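PDB 4HNO: probable endonuclease 4 from Thermotoga maritima, which probably cleaves phosphodiester bonds at apurinic or apyrimidinic sites in DNA during base excision repair, using a cluster of three metal ions. Local coordinates for residues 30-35 against 62-67; 89-94 against 133-138; 158-163 against 199-204. One frame throughout, in Å; residues are numbered along the deposited sequence. Where two conformers were deposited one is given.

Contact 1 of 3, residues 30-35 against 62-67; sequences NSFQIF and HGIDWE
I64 meets both F32 and N30 through a single methyl, CG2, and these three residues account for nearly all the surface buried between segment 30-35, which carries strand 31-34, and the loop that follows helix 49-61. That methyl stands anti to the backbone N of I64, on a CB that points at the strand. CG2 of I64 lies 4.1 Å from CE2 of F32, approaching the ring obliquely, and the two side chains cross at about a right angle. The phenyl leaves the strand with CG lodged between its own backbone N and carbonyl carbon (chi1 60°), and the far rim of the ring thereby comes closer to I64 than its CB does. N30 takes part through its backbone: its O is 4.1 Å from the same I64 methyl and accepts a hydrogen bond of 2.7 Å from water 1. The water in turn accepts from N of D65 at 2.9 Å, so 30-35 and 62-67 are joined through a water; N30 O also makes a weak hydrogen bond with N68 ND2. In the N30 amide, OD1 takes bonds from I7 N and S31 OG, and ND2 gives one to I5 O. In this TIM barrel the contact ties a parallel barrel strand to the loop leading from helix 49-61 into strand 69-72, with F32 packed among V20 and T24 of helix 20-26, F55 and M59 of helix 49-61, and A69.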
# COMPACT_ATOMS: atom_id res chain seq x y z
N ASN A 30 5.55 12.09 -8.28
CA ASN A 30 6.96 11.89 -7.92
C ASN A 30 7.12 10.61 -7.10
O ASN A 30 8.17 10.40 -6.50
CB ASN A 30 7.52 13.11 -7.18
CG ASN A 30 6.77 13.40 -5.90
OD1 ASN A 30 6.05 12.56 -5.38
ND2 ASN A 30 6.95 14.59 -5.38
N SER A 31 6.09 9.76 -7.13
CA SER A 31 6.02 8.52 -6.39
C SER A 31 5.17 7.56 -7.22
O SER A 31 4.40 7.99 -8.07
CB SER A 31 5.29 8.76 -5.06
OG SER A 31 5.90 9.79 -4.29
N PHE A 32 5.27 6.25 -6.97
CA PHE A 32 4.38 5.32 -7.65
C PHE A 32 4.32 3.99 -6.93
O PHE A 32 5.21 3.66 -6.13
CB PHE A 32 4.80 5.07 -9.12
CG PHE A 32 6.19 4.49 -9.30
CD1 PHE A 32 6.42 3.14 -9.13
CD2 PHE A 32 7.23 5.29 -9.71
CE1 PHE A 32 7.69 2.61 -9.34
CE2 PHE A 32 8.49 4.77 -9.92
CZ PHE A 32 8.72 3.44 -9.74
N GLN A 33 3.28 3.24 -7.25
CA GLN A 33 3.16 1.83 -6.89
C GLN A 33 2.93 1.04 -8.17
O GLN A 33 2.26 1.51 -9.08
CB GLN A 33 2.01 1.63 -5.90
CG GLN A 33 1.78 0.19 -5.48
CD GLN A 33 0.69 0.13 -4.44
OE1 GLN A 33 0.96 0.09 -3.25
NE2 GLN A 33 -0.54 0.16 -4.92
N ILE A 34 3.49 -0.17 -8.21
CA ILE A 34 3.32 -1.08 -9.33
C ILE A 34 3.10 -2.48 -8.80
O ILE A 34 3.55 -2.83 -7.71
CB ILE A 34 4.55 -1.09 -10.26
CG1 ILE A 34 5.85 -1.20 -9.47
CG2 ILE A 34 4.57 0.18 -11.11
CD1 ILE A 34 7.08 -1.60 -10.31
N PHE A 35 2.45 -3.33 -9.59
CA PHE A 35 2.53 -4.77 -9.35
C PHE A 35 3.92 -5.27 -9.80
O PHE A 35 4.57 -4.65 -10.62
CB PHE A 35 1.42 -5.52 -10.10
CG PHE A 35 0.04 -5.32 -9.50
CD1 PHE A 35 -0.98 -4.82 -10.28
CD2 PHE A 35 -0.24 -5.66 -8.19
CE1 PHE A 35 -2.26 -4.66 -9.74
CE2 PHE A 35 -1.50 -5.49 -7.65
CZ PHE A 35 -2.51 -4.99 -8.43
N HIS A 62 14.62 10.40 -14.47
CA HIS A 62 13.49 11.17 -13.99
C HIS A 62 13.61 11.57 -12.54
O HIS A 62 12.71 12.21 -12.00
CB HIS A 62 12.19 10.44 -14.29
CG HIS A 62 11.87 10.46 -15.74
ND1 HIS A 62 11.46 11.61 -16.38
CD2 HIS A 62 12.00 9.52 -16.70
CE1 HIS A 62 11.30 11.36 -17.67
NE2 HIS A 62 11.63 10.10 -17.89
N GLY A 63 14.72 11.22 -11.90
CA GLY A 63 15.00 11.68 -10.56
C GLY A 63 14.03 11.17 -9.52
O GLY A 63 13.80 11.84 -8.52
N ILE A 64 13.48 9.98 -9.72
CA ILE A 64 12.52 9.45 -8.76
C ILE A 64 13.23 8.98 -7.50
O ILE A 64 14.16 8.19 -7.58
CB ILE A 64 11.73 8.28 -9.34
CG1 ILE A 64 11.10 8.64 -10.68
CG2 ILE A 64 10.68 7.80 -8.35
CD1 ILE A 64 10.11 9.74 -10.62
N ASP A 65 12.76 9.43 -6.35
CA ASP A 65 13.30 9.03 -5.07
C ASP A 65 12.90 7.56 -4.82
O ASP A 65 11.72 7.22 -4.86
CB ASP A 65 12.69 9.95 -4.01
CG ASP A 65 13.29 9.80 -2.62
OD1 ASP A 65 13.20 10.78 -1.85
OD2 ASP A 65 13.77 8.71 -2.26
N TRP A 66 13.89 6.71 -4.59
CA TRP A 66 13.61 5.29 -4.35
C TRP A 66 12.80 5.03 -3.07
O TRP A 66 12.25 3.96 -2.91
CB TRP A 66 14.92 4.51 -4.33
CG TRP A 66 15.52 4.37 -5.69
CD1 TRP A 66 16.42 5.20 -6.29
CD2 TRP A 66 15.25 3.34 -6.64
NE1 TRP A 66 16.73 4.76 -7.55
CE2 TRP A 66 16.04 3.60 -7.78
CE3 TRP A 66 14.45 2.21 -6.63
CZ2 TRP A 66 16.03 2.77 -8.89
CZ3 TRP A 66 14.44 1.38 -7.74
CH2 TRP A 66 15.24 1.66 -8.84
N GLU A 67 12.71 6.01 -2.17
CA GLU A 67 11.82 5.86 -1.01
C GLU A 67 10.37 6.09 -1.35
O GLU A 67 9.51 5.94 -0.51
CB GLU A 67 12.22 6.82 0.10
CG GLU A 67 13.47 6.39 0.81
CD GLU A 67 13.31 5.04 1.46
OE1 GLU A 67 12.39 4.89 2.30
OE2 GLU A 67 14.08 4.12 1.10
O HOH W 1 10.68 11.42 -6.57

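Contact 2 of 3, residues 89-94 against 133-138; sequences KSVELL and NEVLNN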
# COMPACT_ATOMS: atom_id res chain seq x y z
N LYS A 89 1.95 -22.13 -1.50
CA LYS A 89 2.15 -21.47 -2.77
C LYS A 89 2.27 -19.96 -2.60
O LYS A 89 3.01 -19.29 -3.33
CB LYS A 89 1.03 -21.85 -3.73
CG LYS A 89 1.07 -23.33 -4.13
CD LYS A 89 -0.17 -23.70 -4.94
CE LYS A 89 -0.39 -25.20 -5.17
NZ LYS A 89 0.77 -25.97 -5.59
N SER A 90 1.53 -19.42 -1.64
CA SER A 90 1.60 -18.00 -1.30
C SER A 90 2.97 -17.62 -0.78
O SER A 90 3.53 -16.59 -1.18
CB SER A 90 0.53 -17.66 -0.26
OG SER A 90 -0.77 -17.72 -0.80
N VAL A 91 3.53 -18.43 0.11
CA VAL A 91 4.87 -18.16 0.61
C VAL A 91 5.87 -18.15 -0.54
O VAL A 91 6.72 -17.25 -0.63
CB VAL A 91 5.26 -19.20 1.68
CG1 VAL A 91 6.75 -19.18 1.97
CG2 VAL A 91 4.45 -18.98 2.94
N GLU A 92 5.80 -19.13 -1.43
CA GLU A 92 6.77 -19.20 -2.50
C GLU A 92 6.62 -18.06 -3.48
O GLU A 92 7.61 -17.52 -3.98
CB GLU A 92 6.74 -20.56 -3.20
CG GLU A 92 7.18 -21.70 -2.29
CD GLU A 92 8.56 -21.51 -1.68
OE1 GLU A 92 9.49 -21.13 -2.43
OE2 GLU A 92 8.71 -21.69 -0.45
N LEU A 93 5.38 -17.67 -3.79
CA LEU A 93 5.20 -16.56 -4.70
C LEU A 93 5.63 -15.24 -4.05
O LEU A 93 6.20 -14.39 -4.71
CB LEU A 93 3.76 -16.48 -5.22
CG LEU A 93 3.50 -15.39 -6.26
CD1 LEU A 93 4.40 -15.51 -7.46
CD2 LEU A 93 2.04 -15.42 -6.66
N LEU A 94 5.39 -15.09 -2.75
CA LEU A 94 5.84 -13.88 -2.07
C LEU A 94 7.37 -13.79 -2.07
O LEU A 94 7.91 -12.70 -2.25
CB LEU A 94 5.25 -13.82 -0.67
CG LEU A 94 5.41 -12.49 0.06
CD1 LEU A 94 4.82 -11.34 -0.69
CD2 LEU A 94 4.76 -12.59 1.44
N ASN A 133 7.90 -14.99 8.21
CA ASN A 133 9.21 -15.46 8.63
C ASN A 133 9.88 -16.28 7.53
O ASN A 133 11.07 -16.12 7.27
CB ASN A 133 9.12 -16.27 9.91
CG ASN A 133 8.97 -15.43 11.14
OD1 ASN A 133 9.38 -14.28 11.19
ND2 ASN A 133 8.38 -16.03 12.17
N GLU A 134 9.14 -17.16 6.87
CA GLU A 134 9.74 -17.95 5.82
C GLU A 134 10.23 -17.06 4.68
O GLU A 134 11.29 -17.30 4.11
CB GLU A 134 8.77 -18.99 5.27
CG GLU A 134 8.50 -20.09 6.22
CD GLU A 134 9.79 -20.72 6.73
OE1 GLU A 134 10.60 -21.16 5.88
OE2 GLU A 134 10.01 -20.75 7.96
N VAL A 135 9.48 -16.02 4.35
CA VAL A 135 9.89 -15.12 3.29
C VAL A 135 11.08 -14.26 3.71
O VAL A 135 12.10 -14.20 3.01
CB VAL A 135 8.72 -14.25 2.83
CG1 VAL A 135 9.15 -13.19 1.84
CG2 VAL A 135 7.60 -15.12 2.26
N LEU A 136 10.95 -13.58 4.84
CA LEU A 136 11.99 -12.65 5.27
C LEU A 136 13.28 -13.37 5.60
O LEU A 136 14.37 -12.87 5.31
CB LEU A 136 11.49 -11.81 6.44
CG LEU A 136 10.37 -10.84 6.08
CD1 LEU A 136 9.82 -10.23 7.36
CD2 LEU A 136 10.82 -9.77 5.11
N ASN A 137 13.19 -14.54 6.23
CA ASN A 137 14.38 -15.25 6.65
C ASN A 137 15.10 -15.94 5.50
O ASN A 137 16.16 -16.53 5.72
CB ASN A 137 14.07 -16.27 7.76
CG ASN A 137 13.64 -15.63 9.08
OD1 ASN A 137 13.94 -14.46 9.37
ND2 ASN A 137 12.98 -16.40 9.91
N ASN A 138 14.57 -15.84 4.29
CA ASN A 138 15.19 -16.42 3.10
C ASN A 138 15.41 -15.39 2.00
O ASN A 138 15.68 -15.76 0.86
CB ASN A 138 14.38 -17.61 2.60
CG ASN A 138 14.51 -18.79 3.50
OD1 ASN A 138 15.56 -19.44 3.54
ND2 ASN A 138 13.49 -19.06 4.27
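V135 presents its CG2 methyl to both V91 and L94, one helical turn apart on helix 84-104, and this apolar packing makes up most of the contact. The methyl lies 3.9 Å from CD2 of L94 and touches CB and CG of the same leucine, the two side chains crossing at about a right angle. L94 holds its CG anti to the backbone N (chi1 -169°), which lays its isopropyl end, CG and CD2, beside the methyl. With V91 the valine slides past in the opposite sense, CG1 of V91 being 4.2 Å from CG2 of V135. V91 CG1 also rests 3.9 Å from CB of E134.

The polar atom that meets V135 is V91 O, 3.7 Å from its CG2, a van der Waals approach of a methyl to a helix carbonyl. Separately, within 133-138, ND2 of N138 donates to E134 O at 2.8 Å, almost straight (172°), in the carbonyl plane and on a lone pair, binding the chain just past the helix end back to its last turn.

No hydrogen bond or salt bridge links 89-94 to 133-138, and V135 also touches K95 and V98 of helix 84-104 and I144 of the barrel strand 143-147. Cohesion between these neighbouring helices of the barrel's outer layer therefore rests here on methyl packing.

Contact 3 of 3, residues 158-163 against 199-204; sequences YKLEQL and EALLNE
The segments 158-163 and 199-204 bring together two outer helices of the TIM barrel, the start of helix 160-169 and the middle of helix 195-208. The closest CA atoms, those of L160 and E204, are 7.8 Å apart, and side chains make the contact. At the start of helix 160-169, Q162 N bonds to K159 O as the chain turns into the helix, while in the other segment E204 N bonds to A200 O.

L160 carries the contact from its side, its CB directed at helix 195-208. Its CD1 meets CD1 of L201 at 3.7 Å, methyl to methyl, with the side chains crossing at about a right angle. L201 achieves this with CG anti to the backbone N (chi1 172°), a torsion that brings the end of the chain closer to L160 than its CB direction alone would. I205 and L208 of the same helix also touch L160, and L201 reaches inward to Y180 on strand 176-181.

E204 approaches L160 from another direction. Extended beyond CG, its side chain crosses the leucine obliquely, and OE2 lies 3.4 Å from L160 CB. The oxygen has polar company: Y190 OH bonds to it and to L160 N, linking the glutamate to the start of helix 160-169. A second link runs through water 2, which donates to E204 OE2 at 2.8 Å and accepts from N of E161, also at 2.8 Å.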
# COMPACT_ATOMS: atom_id res chain seq x y z
N TYR A 158 -8.17 -5.12 9.47
CA TYR A 158 -9.09 -3.99 9.40
C TYR A 158 -8.91 -3.04 10.59
O TYR A 158 -9.31 -1.88 10.52
CB TYR A 158 -10.54 -4.45 9.21
CG TYR A 158 -11.05 -5.38 10.29
CD1 TYR A 158 -11.71 -4.91 11.42
CD2 TYR A 158 -10.87 -6.76 10.18
CE1 TYR A 158 -12.16 -5.82 12.42
CE2 TYR A 158 -11.30 -7.65 11.16
CZ TYR A 158 -11.92 -7.17 12.27
OH TYR A 158 -12.36 -8.03 13.23
N LYS A 159 -8.32 -3.54 11.69
CA LYS A 159 -7.87 -2.68 12.78
C LYS A 159 -6.36 -2.68 12.78
O LYS A 159 -5.71 -3.72 12.61
CB LYS A 159 -8.38 -3.18 14.13
CG LYS A 159 -9.89 -3.17 14.27
CD LYS A 159 -10.48 -1.77 14.09
CE LYS A 159 -11.97 -1.77 14.40
NZ LYS A 159 -12.73 -2.77 13.61
N LEU A 160 -5.77 -1.52 13.03
CA LEU A 160 -4.32 -1.43 13.08
C LEU A 160 -3.71 -2.34 14.15
O LEU A 160 -2.61 -2.85 13.95
CB LEU A 160 -3.88 0.02 13.27
CG LEU A 160 -4.23 0.95 12.11
CD1 LEU A 160 -3.83 2.38 12.45
CD2 LEU A 160 -3.55 0.53 10.82
N GLU A 161 -4.43 -2.57 15.24
CA GLU A 161 -3.98 -3.50 16.26
C GLU A 161 -3.62 -4.88 15.67
O GLU A 161 -2.69 -5.53 16.16
CB GLU A 161 -5.06 -3.68 17.34
CG GLU A 161 -4.84 -4.78 18.33
CD GLU A 161 -3.70 -4.51 19.27
OE1 GLU A 161 -3.35 -3.32 19.46
OE2 GLU A 161 -3.18 -5.48 19.85
N GLN A 162 -4.36 -5.33 14.68
CA GLN A 162 -4.09 -6.63 14.08
C GLN A 162 -2.75 -6.62 13.34
O GLN A 162 -2.01 -7.60 13.36
CB GLN A 162 -5.24 -7.02 13.15
CG GLN A 162 -6.53 -7.26 13.89
CD GLN A 162 -7.74 -7.06 13.04
OE1 GLN A 162 -7.65 -6.74 11.86
NE2 GLN A 162 -8.91 -7.13 13.66
N LEU A 163 -2.44 -5.50 12.67
CA LEU A 163 -1.15 -5.37 12.00
C LEU A 163 -0.02 -5.38 13.03
O LEU A 163 1.04 -5.95 12.78
CB LEU A 163 -1.08 -4.09 11.16
CG LEU A 163 -2.19 -3.89 10.16
CD1 LEU A 163 -1.90 -2.65 9.32
CD2 LEU A 163 -2.39 -5.09 9.25
N GLU A 199 -6.03 12.88 14.52
CA GLU A 199 -5.17 12.86 15.69
C GLU A 199 -5.18 11.47 16.32
O GLU A 199 -4.14 10.94 16.69
CB GLU A 199 -5.61 13.92 16.69
CG GLU A 199 -5.32 15.34 16.20
CD GLU A 199 -6.01 16.42 17.00
OE1 GLU A 199 -6.94 16.12 17.79
OE2 GLU A 199 -5.62 17.60 16.83
N ALA A 200 -6.36 10.87 16.43
CA ALA A 200 -6.48 9.53 17.01
C ALA A 200 -5.75 8.49 16.17
O ALA A 200 -5.09 7.61 16.71
CB ALA A 200 -7.95 9.14 17.19
N LEU A 201 -5.87 8.61 14.86
CA LEU A 201 -5.17 7.70 13.95
C LEU A 201 -3.66 7.82 14.15
O LEU A 201 -2.95 6.81 14.27
CB LEU A 201 -5.57 8.03 12.51
CG LEU A 201 -4.79 7.29 11.43
CD1 LEU A 201 -4.98 5.79 11.53
CD2 LEU A 201 -5.18 7.80 10.08
N LEU A 202 -3.15 9.04 14.16
CA LEU A 202 -1.72 9.25 14.33
C LEU A 202 -1.24 8.76 15.69
O LEU A 202 -0.18 8.15 15.79
CB LEU A 202 -1.36 10.73 14.13
CG LEU A 202 -1.50 11.23 12.70
CD1 LEU A 202 -1.41 12.74 12.64
CD2 LEU A 202 -0.44 10.60 11.81
N ASN A 203 -2.02 9.00 16.73
CA ASN A 203 -1.66 8.49 18.05
C ASN A 203 -1.60 6.97 18.05
O ASN A 203 -0.73 6.37 18.67
CB ASN A 203 -2.64 9.00 19.09
CG ASN A 203 -2.49 10.47 19.36
OD1 ASN A 203 -1.44 11.06 19.11
ND2 ASN A 203 -3.54 11.08 19.88
N GLU A 204 -2.55 6.35 17.37
CA GLU A 204 -2.59 4.91 17.28
C GLU A 204 -1.36 4.35 16.52
O GLU A 204 -0.72 3.39 16.97
CB GLU A 204 -3.93 4.52 16.64
CG GLU A 204 -4.22 3.06 16.64
CD GLU A 204 -5.66 2.75 16.21
OE1 GLU A 204 -6.64 3.45 16.55
OE2 GLU A 204 -5.78 1.77 15.50
O HOH W 2 -6.45 -0.83 16.23

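Overall arrangement
All three contacts lie within the TIM barrel, follow one another along the chain without touching, and have centres 25 to 26 Å apart. Contact 1 alone involves a barrel strand, set against a helix-to-strand loop; contacts 2 and 3 each join two helices of the outer layer, consecutive along the chain only in contact 2. Each is mostly buried, with a partly exposed residue included: N30, E134 or E204. Contact 2, centred farthest from the middle of the chain, at about 19 Å, relies on apolar packing alone across its segments. Contacts 1 and 3 add a water bridge, to a backbone carbonyl in the first and a carboxylate in the third. Contacts 1 and 3 also lie on opposite sides of the chain's centre.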